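Local coordinates for EDTA monooxygenase (EDTA-degrading bacterium BNC1, PDB 5DQP), which probably acts as a flavin-dependent monooxygenase of the bacterial luciferase-like family, using reduced FMN and molecular oxygen in the breakdown of EDTA, at residues 321-326 and 333-338; 294-299 and 350-355. One frame throughout, in Å; residues are numbered along the deposited sequence.

Contact 1. Residues 321-326 and 333-338; sequences FNLPKE and ILKSMV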
loop_
_atom_site.group_PDB
_atom_site.type_symbol
_atom_site.label_atom_id
_atom_site.label_comp_id
_atom_site.label_asym_id
_atom_site.label_seq_id
_atom_site.Cartn_x
_atom_site.Cartn_y
_atom_site.Cartn_z
ATOM N N PHE A 321 -36.667 32.197 -8.595
ATOM C CA PHE A 321 -36.536 30.744 -8.577
ATOM C C PHE A 321 -37.886 30.073 -8.384
ATOM O O PHE A 321 -38.697 30.514 -7.566
ATOM C CB PHE A 321 -35.604 30.308 -7.454
ATOM C CG PHE A 321 -34.211 30.853 -7.569
ATOM C CD1 PHE A 321 -33.283 30.238 -8.391
ATOM C CD2 PHE A 321 -33.827 31.971 -6.844
ATOM C CE1 PHE A 321 -31.995 30.732 -8.502
ATOM C CE2 PHE A 321 -32.532 32.469 -6.948
ATOM C CZ PHE A 321 -31.616 31.836 -7.775
ATOM N N ASN A 322 -38.121 28.987 -9.130
ATOM C CA ASN A 322 -39.314 28.155 -8.938
ATOM C C ASN A 322 -38.833 26.703 -8.930
ATOM O O ASN A 322 -38.843 26.014 -9.954
ATOM C CB ASN A 322 -40.366 28.430 -10.025
ATOM C CG ASN A 322 -40.748 29.898 -10.105
ATOM O OD1 ASN A 322 -41.595 30.377 -9.346
ATOM N ND2 ASN A 322 -40.112 30.625 -11.019
ATOM N N LEU A 323 -38.370 26.249 -7.772
ATOM C CA LEU A 323 -37.752 24.935 -7.709
ATOM C C LEU A 323 -38.813 23.863 -7.923
ATOM O O LEU A 323 -39.836 23.861 -7.228
ATOM C CB LEU A 323 -37.040 24.715 -6.378
ATOM C CG LEU A 323 -35.813 25.583 -6.080
ATOM C CD1 LEU A 323 -35.097 25.072 -4.831
ATOM C CD2 LEU A 323 -34.862 25.653 -7.272
ATOM N N PRO A 324 -38.607 22.938 -8.851
ATOM C CA PRO A 324 -39.587 21.862 -9.036
ATOM C C PRO A 324 -39.761 21.050 -7.757
ATOM O O PRO A 324 -38.798 20.767 -7.040
ATOM C CB PRO A 324 -38.987 21.026 -10.173
ATOM C CG PRO A 324 -37.527 21.387 -10.206
ATOM C CD PRO A 324 -37.447 22.821 -9.753
ATOM N N LYS A 325 -41.021 20.709 -7.464
ATOM C CA LYS A 325 -41.343 19.894 -6.294
ATOM C C LYS A 325 -40.514 18.619 -6.285
ATOM O O LYS A 325 -39.778 18.338 -5.333
ATOM C CB LYS A 325 -42.836 19.559 -6.283
ATOM N N GLU A 326 -40.634 17.832 -7.350
ATOM C CA GLU A 326 -39.788 16.674 -7.573
ATOM C C GLU A 326 -39.097 16.807 -8.921
ATOM O O GLU A 326 -39.613 17.444 -9.843
ATOM C CB GLU A 326 -40.583 15.367 -7.524
ATOM C CG GLU A 326 -39.706 14.125 -7.639
ATOM C CD GLU A 326 -38.597 14.077 -6.594
ATOM O OE1 GLU A 326 -37.515 14.671 -6.825
ATOM O OE2 GLU A 326 -38.812 13.444 -5.535
ATOM N N ILE A 333 -29.540 19.664 -3.612
ATOM C CA ILE A 333 -28.609 20.317 -4.525
ATOM C C ILE A 333 -29.203 21.631 -5.021
ATOM O O ILE A 333 -28.552 22.682 -4.991
ATOM C CB ILE A 333 -28.266 19.383 -5.702
ATOM C CG1 ILE A 333 -27.866 17.981 -5.215
ATOM C CG2 ILE A 333 -27.237 20.033 -6.639
ATOM C CD1 ILE A 333 -27.089 17.954 -3.931
ATOM N N LEU A 334 -30.459 21.583 -5.488
ATOM C CA LEU A 334 -31.119 22.775 -6.019
ATOM C C LEU A 334 -31.176 23.870 -4.965
ATOM O O LEU A 334 -30.882 25.034 -5.243
ATOM C CB LEU A 334 -32.533 22.427 -6.514
ATOM C CG LEU A 334 -32.639 21.312 -7.566
ATOM C CD1 LEU A 334 -34.098 20.955 -7.885
ATOM C CD2 LEU A 334 -31.872 21.680 -8.854
ATOM N N LYS A 335 -31.544 23.513 -3.741
ATOM C CA LYS A 335 -31.623 24.526 -2.698
ATOM C C LYS A 335 -30.245 25.105 -2.383
ATOM O O LYS A 335 -30.121 26.299 -2.079
ATOM C CB LYS A 335 -32.271 23.937 -1.449
ATOM C CG LYS A 335 -32.693 25.002 -0.469
ATOM C CD LYS A 335 -33.572 26.049 -1.167
ATOM C CE LYS A 335 -33.438 27.442 -0.540
ATOM N NZ LYS A 335 -32.033 27.922 -0.624
ATOM N N SER A 336 -29.198 24.291 -2.489
ATOM C CA SER A 336 -27.854 24.800 -2.262
ATOM C C SER A 336 -27.492 25.837 -3.312
ATOM O O SER A 336 -26.891 26.871 -3.003
ATOM C CB SER A 336 -26.850 23.651 -2.279
ATOM O OG SER A 336 -25.565 24.146 -1.977
ATOM N N MET A 337 -27.857 25.570 -4.561
ATOM C CA MET A 337 -27.579 26.512 -5.628
ATOM C C MET A 337 -28.305 27.826 -5.402
ATOM O O MET A 337 -27.769 28.889 -5.723
ATOM C CB MET A 337 -27.974 25.899 -6.963
ATOM C CG MET A 337 -26.956 24.908 -7.487
ATOM S SD MET A 337 -27.443 24.449 -9.164
ATOM C CE MET A 337 -28.808 23.350 -8.793
ATOM N N VAL A 338 -29.518 27.780 -4.851
ATOM C CA VAL A 338 -30.233 29.021 -4.564
ATOM C C VAL A 338 -29.502 29.812 -3.488
ATOM O O VAL A 338 -29.287 31.025 -3.625
ATOM C CB VAL A 338 -31.694 28.741 -4.173
ATOM C CG1 VAL A 338 -32.311 30.003 -3.656
ATOM C CG2 VAL A 338 -32.449 28.259 -5.386
#
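V338 lays its CG2 methyl over one face of the F321 ring, at 3.9 Å from the ring centroid and 18° off the ring normal. This is a CH-pi contact, displaced a little toward the rim on the CD1 side, with F321 CD1 3.7 Å from V338 CG2. The other branch, V338 CG1, lies above the same face toward the other edge, 4.0 Å from F321 CD2, and the forked valine thus spans the width of the phenyl group. The fork owes its setting to chi1 of 170°, which puts CG1 opposite the backbone N and leaves CG2 beside it. Cutting F321 back to an alanine removes the ring, and the V338 methyls would probably lose the flat surface they rest on, with a gap opening beside L303, I305 and L316.

L323 and V338 meet tip to tip, with L323 CD2 4.0 Å from V338 CG2; branched, apolar side chains suit this inner side because each offers two methyls. Against L334 the same leucine slides by in the opposite direction, both of its methyls 4.1 Å from L334 CB. The segment 321-326 is an extended loop laid over one side of helix 331-344, in the helical region between strands 262-271 and 358-360 of the TIM-barrel-like fold. V338 and L334 are one turn apart and face the loop together; F321 and L323 both turn inward, while N322 between them bonds through ND2 to G304 O. Lysine suits the exposed border: the aliphatic part of K335 brings CD to 4.1 Å from L323 CD1. At the other end the P324 ring crosses L334 at about a right angle, CG approaching L334 CD1 at 4.2 Å.

Contact 2. Residues 294-299 and 350-355; sequences QRIEAL and QLALRM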
loop_
_atom_site.group_PDB
_atom_site.type_symbol
_atom_site.label_atom_id
_atom_site.label_comp_id
_atom_site.label_asym_id
_atom_site.label_seq_id
_atom_site.Cartn_x
_atom_site.Cartn_y
_atom_site.Cartn_z
ATOM N N GLN A 294 -26.350 25.828 -23.990
ATOM C CA GLN A 294 -27.049 24.619 -23.568
ATOM C C GLN A 294 -26.993 24.459 -22.053
ATOM O O GLN A 294 -28.016 24.210 -21.403
ATOM C CB GLN A 294 -26.443 23.392 -24.261
ATOM C CG GLN A 294 -27.064 22.054 -23.842
ATOM C CD GLN A 294 -26.073 20.889 -23.873
ATOM O OE1 GLN A 294 -25.573 20.504 -24.934
ATOM N NE2 GLN A 294 -25.794 20.317 -22.703
ATOM N N ARG A 295 -25.815 24.603 -21.493
ATOM C CA ARG A 295 -25.690 24.364 -20.085
ATOM C C ARG A 295 -26.494 25.370 -19.264
ATOM O O ARG A 295 -27.047 25.032 -18.244
ATOM C CB ARG A 295 -24.230 24.299 -19.649
ATOM C CG ARG A 295 -23.264 23.650 -20.626
ATOM C CD ARG A 295 -23.569 22.206 -20.875
ATOM N NE ARG A 295 -23.058 21.416 -19.772
ATOM C CZ ARG A 295 -23.472 20.204 -19.423
ATOM N NH1 ARG A 295 -24.432 19.604 -20.097
ATOM N NH2 ARG A 295 -22.918 19.598 -18.386
ATOM N N ILE A 296 -26.518 26.615 -19.700
ATOM C CA ILE A 296 -27.189 27.660 -18.933
ATOM C C ILE A 296 -28.705 27.518 -19.045
ATOM O O ILE A 296 -29.426 27.700 -18.058
ATOM C CB ILE A 296 -26.694 29.052 -19.369
ATOM C CG1 ILE A 296 -25.224 29.232 -18.985
ATOM C CG2 ILE A 296 -27.516 30.133 -18.716
ATOM C CD1 ILE A 296 -24.577 30.490 -19.555
ATOM N N GLU A 297 -29.220 27.153 -20.228
ATOM C CA GLU A 297 -30.647 26.849 -20.308
ATOM C C GLU A 297 -30.983 25.610 -19.475
ATOM O O GLU A 297 -31.984 25.592 -18.754
ATOM C CB GLU A 297 -31.091 26.690 -21.772
ATOM C CG GLU A 297 -30.439 25.531 -22.545
ATOM C CD GLU A 297 -31.225 24.217 -22.468
ATOM O OE1 GLU A 297 -32.369 24.235 -21.958
ATOM O OE2 GLU A 297 -30.693 23.170 -22.920
ATOM N N ALA A 298 -30.139 24.581 -19.526
ATOM C CA ALA A 298 -30.362 23.428 -18.660
ATOM C C ALA A 298 -30.504 23.847 -17.196
ATOM O O ALA A 298 -31.394 23.369 -16.485
ATOM C CB ALA A 298 -29.227 22.421 -18.826
ATOM N N LEU A 299 -29.640 24.743 -16.723
ATOM C CA LEU A 299 -29.690 25.125 -15.315
ATOM C C LEU A 299 -30.952 25.924 -14.989
ATOM O O LEU A 299 -31.563 25.731 -13.927
ATOM C CB LEU A 299 -28.442 25.926 -14.957
ATOM C CG LEU A 299 -28.239 26.289 -13.492
ATOM C CD1 LEU A 299 -28.239 25.034 -12.606
ATOM C CD2 LEU A 299 -26.931 27.058 -13.355
ATOM N N GLN A 350 -23.037 33.338 -13.855
ATOM C CA GLN A 350 -22.005 33.167 -12.847
ATOM C C GLN A 350 -22.259 31.907 -12.038
ATOM O O GLN A 350 -21.333 31.147 -11.757
ATOM C CB GLN A 350 -21.944 34.398 -11.930
ATOM C CG GLN A 350 -21.441 35.661 -12.615
ATOM C CD GLN A 350 -21.585 36.880 -11.738
ATOM O OE1 GLN A 350 -22.558 37.012 -10.992
ATOM N NE2 GLN A 350 -20.624 37.786 -11.825
ATOM N N LEU A 351 -23.508 31.681 -11.650
ATOM C CA LEU A 351 -23.834 30.509 -10.853
ATOM C C LEU A 351 -23.477 29.210 -11.582
ATOM O O LEU A 351 -22.973 28.273 -10.961
ATOM C CB LEU A 351 -25.320 30.550 -10.482
ATOM C CG LEU A 351 -25.868 29.363 -9.691
ATOM C CD1 LEU A 351 -25.235 29.299 -8.294
ATOM C CD2 LEU A 351 -27.395 29.476 -9.610
ATOM N N ALA A 352 -23.715 29.141 -12.897
ATOM C CA ALA A 352 -23.404 27.933 -13.668
ATOM C C ALA A 352 -21.951 27.507 -13.514
ATOM O O ALA A 352 -21.640 26.309 -13.500
ATOM C CB ALA A 352 -23.699 28.157 -15.151
ATOM N N LEU A 353 -21.044 28.479 -13.466
ATOM C CA LEU A 353 -19.618 28.214 -13.320
ATOM C C LEU A 353 -19.260 27.943 -11.857
ATOM O O LEU A 353 -18.595 26.952 -11.544
ATOM C CB LEU A 353 -18.824 29.409 -13.875
ATOM C CG LEU A 353 -17.305 29.255 -13.956
ATOM C CD1 LEU A 353 -16.976 28.132 -14.921
ATOM C CD2 LEU A 353 -16.629 30.561 -14.377
ATOM N N ARG A 354 -19.745 28.799 -10.951
ATOM C CA ARG A 354 -19.398 28.732 -9.530
ATOM C C ARG A 354 -19.742 27.382 -8.912
ATOM O O ARG A 354 -19.077 26.949 -7.962
ATOM C CB ARG A 354 -20.120 29.869 -8.797
ATOM C CG ARG A 354 -20.351 29.669 -7.316
ATOM C CD ARG A 354 -19.048 29.721 -6.502
ATOM N NE ARG A 354 -19.340 29.769 -5.067
ATOM C CZ ARG A 354 -19.493 28.685 -4.308
ATOM N NH1 ARG A 354 -19.362 27.474 -4.857
ATOM N NH2 ARG A 354 -19.762 28.802 -3.013
ATOM N N MET A 355 -20.771 26.704 -9.426
ATOM C CA MET A 355 -21.141 25.405 -8.881
ATOM C C MET A 355 -20.154 24.324 -9.301
ATOM O O MET A 355 -19.974 23.338 -8.580
ATOM C CB MET A 355 -22.561 25.019 -9.314
ATOM C CG MET A 355 -23.668 25.912 -8.756
ATOM S SD MET A 355 -23.505 26.191 -6.971
ATOM C CE MET A 355 -23.991 24.612 -6.288
#
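L299 and I296, on one side of helix 292-303, pack against A352 and L351 of helix 348-354 in a nearly perpendicular helix-helix crossing. The two short segments have axes 10.1 Å apart at closest approach and N-to-C directions turned by 97°. Both belong to a helical region attached to the TIM-barrel-like fold, and the crossing lies away from the predicted FMN-binding residues.

The contact between them is apolar, with no hydrogen bond passing from one segment to the other. Alanine suits the centre because its single methyl points at the opposing helix and lets a long side chain come down almost to the backbone. I296 flanks this spot, its CG1 4.3 Å from A352 CB, and L351 borders it with CG 4.5 Å from L299 CD2. Beyond the two segments, L348 touches both I296 and L299.

The backbone hydrogen bonds lie within each helix, and R354 bonds to other parts of the chain. L299 N to R295 O, 3.0 Å, and R354 N to Q350 O, 2.9 Å, are regular bonds from a residue to the one four places before it. R354 leaves from another side of its helix: its NE forms a salt bridge with E344 OE2, and NH1 and NH2 bond to the carbonyl oxygens of L234 and G235, so all three nitrogens of this buried guanidinium have partners.

The tightest apolar approach is made by L299: with CG opposite its own backbone N (chi1 -174°), the side chain reaches across and sets CD2 3.6 Å from A352 CA.

From the N terminus, the chain passes strand 262-271 and helix 275-287 before entering helix 292-303, which carries the first half of contact 2. It then runs through a loop to 321-326 and after a short turn enters helix 331-344, so that contact 1 closes a short loop with six residues between its segments. Only afterwards does helix 348-354 complete contact 2, whose 50-residue loop encloses the whole of contact 1; the two nest and do not cross. Their centres are 14 Å apart, and M337 bridges them: its SD lies 3.6 Å from L299 CD1, and its backbone O packs against L351 CD1 at 3.6 Å. Loop and three helices thus form one cluster.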